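Local structure of monomethylamine methyltransferase MtmB1 (Methanosarcina barkeri, 1TV2) at residues I125-P130 / I363-A368; I255-Q260 / W293-P298; W303-T308 / Y335-P340. The protein catalyses transfer of the methyl group of monomethylamine to the corrinoid cofactor of the protein MtmC, a step in methanogenesis from methylamine. All blocks are in the same frame, centred on the assembly; numbering follows the deposited sequence.

Interactions 1 and 2 belong to the wall of one TIM barrel, whereas interaction 3 lies in loops that follow two of its strands. Both strand pairs are parallel and buried, and their inward side chains reach BG5. Interaction 1 closes the ring and places a serine, backed by a glutamine, at the ligand; interaction 2, nearest the centre of the chain, puts a methionine against a tryptophan inside and a histidine–carboxylate pair on the other face. Ile363 and Trp293 join these two contacts across the interior. Interaction 3, farther out, is also buried, though Tyr335 is partly exposed, and relies on hydroxyl–backbone bonds and one backbone–backbone bond instead of a ladder; its Pro336 packs on Val367.

Interaction 1: residues I125-P130 / I363-A368; sequences IVQGGP and ILSGVA. With BG5 (5-hydroxyamino-3-methyl-pyrrolidine-2-carboxylic acid), chain B.
Ile125 and Ile363 lie side by side at the start of a parallel ladder in which Val126, Gln127 and Gly128 continue opposite Leu364, Ser365 and Gly366. The backbone bonds alternate in direction: Leu364 N donates to Ile125 O at 2.9 Å, Gln127 N to Leu364 O at 2.7 Å, and Gly366 N to Gln127 O. Gly129 N carries the pairing past the strand ends by donating to Gly366 O at 3.0 Å, and the peptide between Gly366 and Val367 is cis. Since 125-128 is the first strand of the TIM barrel and 363-366 the last, this ladder closes the ring.

Apolar contacts lie on both faces. Inside, Ile125 CB meets Ile363 CG1 at 4.0 Å, and Ile363 CG2 lies next to Gln127 CB. On the outside, Val126 and Leu364 both rest on Met386 of helix 380-393.

The polar side-chain contact is on the inner face. Ser365 carries OG anti to its backbone N (chi1 -163°), directed into the barrel, where it lies 2.9 Å from Gln127 OE1 and 2.6 Å from BG5 O1. Gln127 is held from its other end, NE2 being hydrogen-bonded to Thr155 OG1 on the neighbouring strand, while BG5 is also hydrogen-bonded to Glu205 OE1 and Lys202 NZ.

Gln127 thus acts as a second-shell residue: its amide, tethered through NE2, presents OE1 to the serine hydroxyl that touches the ligand, and so probably helps to fix the position of that hydroxyl.

Interaction 2: residues I255-Q260 / W293-P298; sequences IIMDEQ and WHLDGP. With BG5 (5-hydroxyamino-3-methyl-pyrrolidine-2-carboxylic acid), chain B.
Met257 lies obliquely across one face of Trp293. Its CG sits 3.5 Å from the centroid of the six-membered ring and 13° off the normal, a CH-pi contact, and Met257 SD adds a Met-aromatic contact from an oblique direction, 3.3 Å from Trp293 CH2. Trp293 brings its ring there with CG between the backbone N and the carbonyl carbon (chi1 64°), and Ile255 CG2 comes up at the ring edge. The indole NE1 is bonded to Ser227 OG of strand 227-231, on the other side of strand 255-259. Strands 255-259 and 293-296 are neighbouring parallel strands of the TIM barrel, joined by a beta-alpha-beta crossover through helix 271-288; Leu295 N donates to Asp258 O at 2.7 Å within their ladder. On the side of the sheet toward that helix, Asp258 and His294 meet with carboxylate and imidazole nearly coplanar, 29° apart. His294 ND1 donates to the anti lone pair of Asp258 OD2 at 2.7 Å, a bent bond. The carboxylate has further partners in Gln232 NE2 and Ser289 OG, and His294 NE2 is hydrogen-bonded to a water at 2.7 Å. Inside the barrel, Leu295 CD2 touches BG5 C1 at 3.4 Å, while the Glu259 carboxylate, held by Ser231 OG and Gln333 NE2, faces BG5 N1 with OE1 3.6 Å away.

Interaction 3: residues W303-T308 / Y335-P340; sequences WGSTNT and YPCAGP. With BG5 (5-hydroxyamino-3-methyl-pyrrolidine-2-carboxylic acid), chain B.
Tyr335 is gripped through its backbone by Ser305 and Thr306. Its carbonyl oxygen accepts two bonds, from Ser305 OG at 2.6 Å and from Thr306 N at 3.1 Å, both donors being tilted out of the carbonyl plane. Its amide N in turn donates to Thr306 OG1 at 2.8 Å in a fairly straight bond, N-H...O 160°. The two segments are loops that follow strands 293-300 and 330-333 of the TIM barrel, so these bonds tie together neighbouring connections at the end of the barrel where the strands run out.

Van der Waals contacts surround these bonds. Thr306 CG2 lies obliquely beside the Tyr335 ring, and Ser305 CB meets Cys337 SG at 3.6 Å. Separately, the amide oxygen OD1 of Asn307 comes close against Pro336 CA.

The next shell sets these groups in place. Ser305 OG, besides donating to Tyr335 O, accepts from Asn307 N two residues on, at 3.1 Å and with an N-H...O angle of 171°; this is an ST turn, and with the bond donated to Tyr335 O it probably fixes the rotation of the hydroxyl. Thr306 OG1 has a second partner in Gln352 OE1. Glu348, on the same helix 343-359, binds both loops at once: its OE2 is bonded to Asn307 ND2 and Cys337 N, and its OE1 to Ala338 N. The carboxylate of Glu348 thereby collects three N-H donors, which would probably favour its charged form.

Farther out, Lys371 NZ is bonded to Trp303 O, and Ala368 packs on the Tyr335 ring. With CG beside the backbone N (chi1 -82°), that side chain leaves the loop pairing and heads for the ligand, where Tyr335 OH stops 3.1 Å from the methyl carbon C6 of BG5.

Interaction 1: residues I125-P130 / I363-A368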
loop_
_atom_site.group_PDB
_atom_site.type_symbol
_atom_site.label_atom_id
_atom_site.label_comp_id
_atom_site.label_asym_id
_atom_site.label_seq_id
_atom_site.Cartn_x
_atom_site.Cartn_y
_atom_site.Cartn_z
ATOM N N ILE A 125 -23.301 -10.617 -14.897
ATOM C CA ILE A 125 -22.612 -9.357 -14.670
ATOM C C ILE A 125 -22.771 -8.545 -15.953
ATOM O O ILE A 125 -22.601 -9.070 -17.056
ATOM C CB ILE A 125 -21.106 -9.590 -14.402
ATOM C CG1 ILE A 125 -20.927 -10.360 -13.089
ATOM C CG2 ILE A 125 -20.361 -8.260 -14.371
ATOM C CD1 ILE A 125 -21.452 -9.629 -11.867
ATOM N N VAL A 126 -23.108 -7.269 -15.809
ATOM C CA VAL A 126 -23.281 -6.392 -16.962
ATOM C C VAL A 126 -22.029 -5.535 -17.134
ATOM O O VAL A 126 -21.773 -4.619 -16.350
ATOM C CB VAL A 126 -24.509 -5.469 -16.786
ATOM C CG1 VAL A 126 -24.610 -4.499 -17.954
ATOM C CG2 VAL A 126 -25.778 -6.309 -16.692
ATOM N N GLN A 127 -21.244 -5.853 -18.156
ATOM C CA GLN A 127 -20.021 -5.115 -18.446
ATOM C C GLN A 127 -20.322 -4.161 -19.596
ATOM O O GLN A 127 -20.392 -4.579 -20.752
ATOM C CB GLN A 127 -18.912 -6.090 -18.838
ATOM C CG GLN A 127 -17.581 -5.433 -19.139
ATOM C CD GLN A 127 -16.436 -6.418 -19.044
ATOM O OE1 GLN A 127 -16.121 -7.129 -20.004
ATOM N NE2 GLN A 127 -15.818 -6.483 -17.872
ATOM N N GLY A 128 -20.505 -2.884 -19.272
ATOM C CA GLY A 128 -20.840 -1.911 -20.294
ATOM C C GLY A 128 -19.752 -0.932 -20.672
ATOM O O GLY A 128 -18.948 -0.519 -19.838
ATOM N N GLY A 129 -19.735 -0.560 -21.949
ATOM C CA GLY A 129 -18.747 0.380 -22.437
ATOM C C GLY A 129 -18.740 0.438 -23.951
ATOM O O GLY A 129 -19.527 -0.258 -24.600
ATOM N N PRO A 130 -17.870 1.268 -24.546
ATOM C CA PRO A 130 -17.771 1.404 -26.004
ATOM C C PRO A 130 -17.438 0.063 -26.654
ATOM O O PRO A 130 -17.556 -0.104 -27.867
ATOM C CB PRO A 130 -16.655 2.432 -26.177
ATOM C CG PRO A 130 -16.814 3.294 -24.951
ATOM C CD PRO A 130 -17.014 2.259 -23.868
ATOM N N ILE A 363 -20.954 -13.172 -17.855
ATOM C CA ILE A 363 -20.715 -11.762 -18.167
ATOM C C ILE A 363 -21.214 -11.330 -19.547
ATOM O O ILE A 363 -20.978 -12.015 -20.545
ATOM C CB ILE A 363 -19.201 -11.437 -18.096
ATOM C CG1 ILE A 363 -18.669 -11.715 -16.688
ATOM C CG2 ILE A 363 -18.953 -9.985 -18.494
ATOM C CD1 ILE A 363 -17.152 -11.615 -16.579
ATOM N N LEU A 364 -21.903 -10.192 -19.598
ATOM C CA LEU A 364 -22.387 -9.643 -20.864
ATOM C C LEU A 364 -21.521 -8.405 -21.110
ATOM O O LEU A 364 -21.524 -7.473 -20.309
ATOM C CB LEU A 364 -23.860 -9.238 -20.760
ATOM C CG LEU A 364 -24.826 -10.260 -20.156
ATOM C CD1 LEU A 364 -26.250 -9.735 -20.280
ATOM C CD2 LEU A 364 -24.688 -11.600 -20.861
ATOM N N SER A 365 -20.774 -8.401 -22.210
ATOM C CA SER A 365 -19.881 -7.288 -22.516
ATOM C C SER A 365 -20.321 -6.547 -23.787
ATOM O O SER A 365 -20.116 -7.033 -24.904
ATOM C CB SER A 365 -18.453 -7.829 -22.673
ATOM O OG SER A 365 -17.478 -6.801 -22.580
ATOM N N GLY A 366 -20.923 -5.370 -23.608
ATOM C CA GLY A 366 -21.393 -4.585 -24.740
ATOM C C GLY A 366 -21.559 -3.109 -24.406
ATOM O O GLY A 366 -21.330 -2.714 -23.262
ATOM N N VAL A 367 -22.006 -2.294 -25.363
ATOM C CA VAL A 367 -22.384 -2.737 -26.705
ATOM C C VAL A 367 -21.607 -2.022 -27.817
ATOM O O VAL A 367 -21.564 -0.795 -27.864
ATOM C CB VAL A 367 -23.893 -2.482 -26.941
ATOM C CG1 VAL A 367 -24.297 -2.942 -28.338
ATOM C CG2 VAL A 367 -24.718 -3.191 -25.862
ATOM N N ALA A 368 -21.003 -2.793 -28.717
ATOM C CA ALA A 368 -20.256 -2.215 -29.830
ATOM C C ALA A 368 -21.232 -1.871 -30.957
ATOM O O ALA A 368 -21.240 -2.511 -32.012
ATOM C CB ALA A 368 -19.205 -3.201 -30.326
HETATM C C1 BG5 B . -14.653 -6.970 -24.983
HETATM C C2 BG5 B . -14.355 -7.012 -26.477
HETATM C C3 BG5 B . -14.232 -5.616 -27.065
HETATM C C4 BG5 B . -12.731 -5.346 -27.181
HETATM C C5 BG5 B . -12.046 -6.706 -27.300
HETATM C C6 BG5 B . -14.886 -5.668 -28.335
HETATM N N1 BG5 B . -13.046 -7.736 -26.815
HETATM O O1 BG5 B . -15.826 -6.956 -24.601
HETATM N N2 BG5 B . -10.899 -6.744 -26.447
HETATM O O2 BG5 B . -10.870 -7.132 -25.049
#

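Interaction 2: residues I255-Q260 / W293-P298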
loop_
_atom_site.group_PDB
_atom_site.type_symbol
_atom_site.label_atom_id
_atom_site.label_comp_id
_atom_site.label_asym_id
_atom_site.label_seq_id
_atom_site.Cartn_x
_atom_site.Cartn_y
_atom_site.Cartn_z
ATOM N N ILE A 255 -6.237 -10.974 -13.629
ATOM C CA ILE A 255 -7.393 -11.761 -14.048
ATOM C C ILE A 255 -7.270 -11.762 -15.572
ATOM O O ILE A 255 -7.150 -10.701 -16.189
ATOM C CB ILE A 255 -8.722 -11.076 -13.652
ATOM C CG1 ILE A 255 -8.880 -11.079 -12.128
ATOM C CG2 ILE A 255 -9.892 -11.771 -14.331
ATOM C CD1 ILE A 255 -8.898 -12.452 -11.519
ATOM N N ILE A 256 -7.292 -12.945 -16.174
ATOM C CA ILE A 256 -7.136 -13.065 -17.621
ATOM C C ILE A 256 -8.416 -13.394 -18.384
ATOM O O ILE A 256 -9.114 -14.362 -18.072
ATOM C CB ILE A 256 -6.082 -14.152 -17.968
ATOM C CG1 ILE A 256 -4.709 -13.727 -17.438
ATOM C CG2 ILE A 256 -6.048 -14.395 -19.485
ATOM C CD1 ILE A 256 -3.627 -14.776 -17.609
ATOM N N MET A 257 -8.721 -12.576 -19.386
ATOM C CA MET A 257 -9.889 -12.818 -20.214
ATOM C C MET A 257 -9.413 -13.191 -21.608
ATOM O O MET A 257 -8.886 -12.350 -22.339
ATOM C CB MET A 257 -10.785 -11.586 -20.328
ATOM C CG MET A 257 -12.000 -11.848 -21.225
ATOM S SD MET A 257 -12.733 -10.373 -21.952
ATOM C CE MET A 257 -11.562 -10.059 -23.272
ATOM N N ASP A 258 -9.584 -14.460 -21.962
ATOM C CA ASP A 258 -9.202 -14.941 -23.282
ATOM C C ASP A 258 -10.439 -14.760 -24.153
ATOM O O ASP A 258 -11.543 -15.095 -23.729
ATOM C CB ASP A 258 -8.824 -16.424 -23.204
ATOM C CG ASP A 258 -8.731 -17.079 -24.570
ATOM O OD1 ASP A 258 -7.603 -17.260 -25.081
ATOM O OD2 ASP A 258 -9.796 -17.407 -25.134
ATOM N N GLU A 259 -10.269 -14.222 -25.357
ATOM C CA GLU A 259 -11.410 -14.023 -26.247
ATOM C C GLU A 259 -11.211 -14.715 -27.594
ATOM O O GLU A 259 -10.085 -14.979 -28.016
ATOM C CB GLU A 259 -11.644 -12.535 -26.523
ATOM C CG GLU A 259 -10.908 -12.051 -27.766
ATOM C CD GLU A 259 -11.571 -10.869 -28.436
ATOM O OE1 GLU A 259 -12.809 -10.883 -28.594
ATOM O OE2 GLU A 259 -10.849 -9.927 -28.822
ATOM N N GLN A 260 -12.323 -14.992 -28.267
ATOM C CA GLN A 260 -12.295 -15.606 -29.586
ATOM C C GLN A 260 -13.659 -15.379 -30.220
ATOM O O GLN A 260 -14.692 -15.569 -29.577
ATOM C CB GLN A 260 -11.988 -17.105 -29.492
ATOM C CG GLN A 260 -11.335 -17.675 -30.754
ATOM C CD GLN A 260 -12.336 -18.100 -31.815
ATOM O OE1 GLN A 260 -12.070 -17.990 -33.016
ATOM N NE2 GLN A 260 -13.483 -18.610 -31.381
ATOM N N TRP A 293 -11.512 -16.399 -17.388
ATOM C CA TRP A 293 -12.796 -16.527 -18.074
ATOM C C TRP A 293 -12.611 -16.319 -19.577
ATOM O O TRP A 293 -11.617 -15.733 -20.013
ATOM C CB TRP A 293 -13.862 -15.558 -17.519
ATOM C CG TRP A 293 -13.620 -14.072 -17.680
ATOM C CD1 TRP A 293 -12.774 -13.292 -16.943
ATOM C CD2 TRP A 293 -14.329 -13.173 -18.554
ATOM N NE1 TRP A 293 -12.921 -11.967 -17.290
ATOM C CE2 TRP A 293 -13.865 -11.866 -18.279
ATOM C CE3 TRP A 293 -15.310 -13.349 -19.541
ATOM C CZ2 TRP A 293 -14.354 -10.735 -18.953
ATOM C CZ3 TRP A 293 -15.799 -12.223 -20.215
ATOM C CH2 TRP A 293 -15.316 -10.932 -19.914
ATOM N N HIS A 294 -13.559 -16.820 -20.366
ATOM C CA HIS A 294 -13.481 -16.714 -21.823
ATOM C C HIS A 294 -14.612 -15.897 -22.433
ATOM O O HIS A 294 -15.787 -16.131 -22.148
ATOM C CB HIS A 294 -13.480 -18.116 -22.454
ATOM C CG HIS A 294 -13.500 -18.104 -23.954
ATOM N ND1 HIS A 294 -12.386 -17.810 -24.711
ATOM C CD2 HIS A 294 -14.506 -18.324 -24.832
ATOM C CE1 HIS A 294 -12.707 -17.849 -25.994
ATOM N NE2 HIS A 294 -13.986 -18.158 -26.094
ATOM N N LEU A 295 -14.240 -14.943 -23.281
ATOM C CA LEU A 295 -15.204 -14.088 -23.956
ATOM C C LEU A 295 -15.449 -14.625 -25.368
ATOM O O LEU A 295 -14.524 -14.705 -26.178
ATOM C CB LEU A 295 -14.675 -12.655 -24.051
ATOM C CG LEU A 295 -15.640 -11.646 -24.682
ATOM C CD1 LEU A 295 -16.803 -11.388 -23.731
ATOM C CD2 LEU A 295 -14.905 -10.352 -24.978
ATOM N N ASP A 296 -16.695 -14.988 -25.649
ATOM C CA ASP A 296 -17.088 -15.516 -26.955
ATOM C C ASP A 296 -17.526 -14.338 -27.831
ATOM O O ASP A 296 -17.441 -13.176 -27.415
ATOM C CB ASP A 296 -18.253 -16.499 -26.767
ATOM C CG ASP A 296 -18.500 -17.385 -27.985
ATOM O OD1 ASP A 296 -17.854 -17.192 -29.038
ATOM O OD2 ASP A 296 -19.359 -18.287 -27.878
ATOM N N GLY A 297 -17.993 -14.639 -29.039
ATOM C CA GLY A 297 -18.449 -13.598 -29.942
ATOM C C GLY A 297 -18.654 -14.132 -31.350
ATOM O O GLY A 297 -18.007 -13.666 -32.290
ATOM N N PRO A 298 -19.542 -15.122 -31.532
ATOM C CA PRO A 298 -19.769 -15.666 -32.877
ATOM C C PRO A 298 -20.210 -14.526 -33.780
ATOM O O PRO A 298 -21.117 -13.769 -33.431
ATOM C CB PRO A 298 -20.880 -16.694 -32.658
ATOM C CG PRO A 298 -20.696 -17.100 -31.208
ATOM C CD PRO A 298 -20.424 -15.766 -30.547
HETATM C C1 BG5 B . -14.653 -6.970 -24.983
HETATM C C2 BG5 B . -14.355 -7.012 -26.477
HETATM C C3 BG5 B . -14.232 -5.616 -27.065
HETATM C C4 BG5 B . -12.731 -5.346 -27.181
HETATM C C5 BG5 B . -12.046 -6.706 -27.300
HETATM C C6 BG5 B . -14.886 -5.668 -28.335
HETATM N N1 BG5 B . -13.046 -7.736 -26.815
HETATM O O1 BG5 B . -15.826 -6.956 -24.601
HETATM N N2 BG5 B . -10.899 -6.744 -26.447
HETATM O O2 BG5 B . -10.870 -7.132 -25.049
HETATM O O HOH W 1 -15.238 -18.380 -28.472
#

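Interaction 3: residues W303-T308 / Y335-P340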
loop_
_atom_site.group_PDB
_atom_site.type_symbol
_atom_site.label_atom_id
_atom_site.label_comp_id
_atom_site.label_asym_id
_atom_site.label_seq_id
_atom_site.Cartn_x
_atom_site.Cartn_y
_atom_site.Cartn_z
ATOM N N TRP A 303 -22.690 -10.245 -42.370
ATOM C CA TRP A 303 -23.215 -9.100 -41.640
ATOM C C TRP A 303 -22.275 -8.514 -40.596
ATOM O O TRP A 303 -22.403 -7.344 -40.236
ATOM C CB TRP A 303 -24.550 -9.485 -41.008
ATOM C CG TRP A 303 -25.526 -10.007 -42.023
ATOM C CD1 TRP A 303 -26.194 -11.196 -41.982
ATOM C CD2 TRP A 303 -25.946 -9.351 -43.228
ATOM N NE1 TRP A 303 -27.002 -11.324 -43.087
ATOM C CE2 TRP A 303 -26.870 -10.207 -43.869
ATOM C CE3 TRP A 303 -25.630 -8.125 -43.830
ATOM C CZ2 TRP A 303 -27.486 -9.873 -45.083
ATOM C CZ3 TRP A 303 -26.243 -7.792 -45.041
ATOM C CH2 TRP A 303 -27.159 -8.666 -45.652
ATOM N N GLY A 304 -21.330 -9.318 -40.122
ATOM C CA GLY A 304 -20.385 -8.833 -39.130
ATOM C C GLY A 304 -21.022 -8.514 -37.787
ATOM O O GLY A 304 -20.507 -7.688 -37.031
ATOM N N SER A 305 -22.145 -9.163 -37.494
ATOM C CA SER A 305 -22.847 -8.964 -36.231
ATOM C C SER A 305 -22.858 -10.255 -35.420
ATOM O O SER A 305 -22.759 -11.351 -35.977
ATOM C CB SER A 305 -24.288 -8.514 -36.479
ATOM O OG SER A 305 -25.029 -8.509 -35.269
ATOM N N THR A 306 -22.978 -10.115 -34.104
ATOM C CA THR A 306 -23.010 -11.258 -33.200
ATOM C C THR A 306 -24.444 -11.657 -32.854
ATOM O O THR A 306 -24.660 -12.652 -32.162
ATOM C CB THR A 306 -22.287 -10.948 -31.872
ATOM O OG1 THR A 306 -22.836 -9.749 -31.306
ATOM C CG2 THR A 306 -20.794 -10.766 -32.095
ATOM N N ASN A 307 -25.422 -10.892 -33.329
ATOM C CA ASN A 307 -26.810 -11.204 -33.015
ATOM C C ASN A 307 -27.698 -11.660 -34.172
ATOM O O ASN A 307 -28.905 -11.407 -34.167
ATOM C CB ASN A 307 -27.475 -10.019 -32.294
ATOM C CG ASN A 307 -27.317 -8.711 -33.043
ATOM O OD1 ASN A 307 -26.502 -7.864 -32.672
ATOM N ND2 ASN A 307 -28.095 -8.540 -34.110
ATOM N N THR A 308 -27.116 -12.323 -35.169
ATOM C CA THR A 308 -27.932 -12.832 -36.265
ATOM C C THR A 308 -28.474 -14.148 -35.723
ATOM O O THR A 308 -27.967 -14.668 -34.724
ATOM C CB THR A 308 -27.114 -13.112 -37.551
ATOM O OG1 THR A 308 -26.178 -14.169 -37.309
ATOM C CG2 THR A 308 -26.372 -11.862 -38.000
ATOM N N TYR A 335 -22.160 -7.023 -30.870
ATOM C CA TYR A 335 -21.913 -6.283 -32.103
ATOM C C TYR A 335 -23.163 -6.188 -32.977
ATOM O O TYR A 335 -23.371 -7.018 -33.863
ATOM C CB TYR A 335 -20.803 -6.938 -32.925
ATOM C CG TYR A 335 -19.406 -6.584 -32.484
ATOM C CD1 TYR A 335 -18.790 -7.262 -31.430
ATOM C CD2 TYR A 335 -18.695 -5.574 -33.128
ATOM C CE1 TYR A 335 -17.492 -6.941 -31.033
ATOM C CE2 TYR A 335 -17.405 -5.245 -32.740
ATOM C CZ TYR A 335 -16.809 -5.932 -31.695
ATOM O OH TYR A 335 -15.524 -5.614 -31.326
ATOM N N PRO A 336 -24.021 -5.188 -32.725
ATOM C CA PRO A 336 -25.246 -5.007 -33.515
ATOM C C PRO A 336 -24.898 -4.312 -34.830
ATOM O O PRO A 336 -23.847 -3.678 -34.935
ATOM C CB PRO A 336 -26.110 -4.096 -32.636
ATOM C CG PRO A 336 -25.510 -4.225 -31.257
ATOM C CD PRO A 336 -24.040 -4.319 -31.537
ATOM N N CYS A 337 -25.780 -4.423 -35.821
ATOM C CA CYS A 337 -25.560 -3.771 -37.109
ATOM C C CYS A 337 -25.930 -2.293 -37.001
ATOM O O CYS A 337 -25.177 -1.417 -37.433
ATOM C CB CYS A 337 -26.425 -4.414 -38.199
ATOM S SG CYS A 337 -26.052 -6.138 -38.566
ATOM N N ALA A 338 -27.092 -2.024 -36.412
ATOM C CA ALA A 338 -27.592 -0.660 -36.258
ATOM C C ALA A 338 -26.799 0.183 -35.261
ATOM O O ALA A 338 -26.174 -0.346 -34.336
ATOM C CB ALA A 338 -29.061 -0.695 -35.854
ATOM N N GLY A 339 -26.839 1.498 -35.455
ATOM C CA GLY A 339 -26.126 2.413 -34.581
ATOM C C GLY A 339 -26.971 2.867 -33.406
ATOM O O GLY A 339 -28.145 2.508 -33.313
ATOM N N PRO A 340 -26.403 3.667 -32.489
ATOM C CA PRO A 340 -27.131 4.160 -31.315
ATOM C C PRO A 340 -28.322 5.047 -31.653
ATOM O O PRO A 340 -28.373 5.668 -32.716
ATOM C CB PRO A 340 -26.063 4.940 -30.546
ATOM C CG PRO A 340 -24.799 4.284 -30.945
ATOM C CD PRO A 340 -24.991 4.077 -32.425
HETATM C C1 BG5 B . -14.653 -6.970 -24.983
HETATM C C2 BG5 B . -14.355 -7.012 -26.477
HETATM C C3 BG5 B . -14.232 -5.616 -27.065
HETATM C C4 BG5 B . -12.731 -5.346 -27.181
HETATM C C5 BG5 B . -12.046 -6.706 -27.300
HETATM C C6 BG5 B . -14.886 -5.668 -28.335
HETATM N N1 BG5 B . -13.046 -7.736 -26.815
HETATM O O1 BG5 B . -15.826 -6.956 -24.601
HETATM N N2 BG5 B . -10.899 -6.744 -26.447
HETATM O O2 BG5 B . -10.870 -7.132 -25.049
#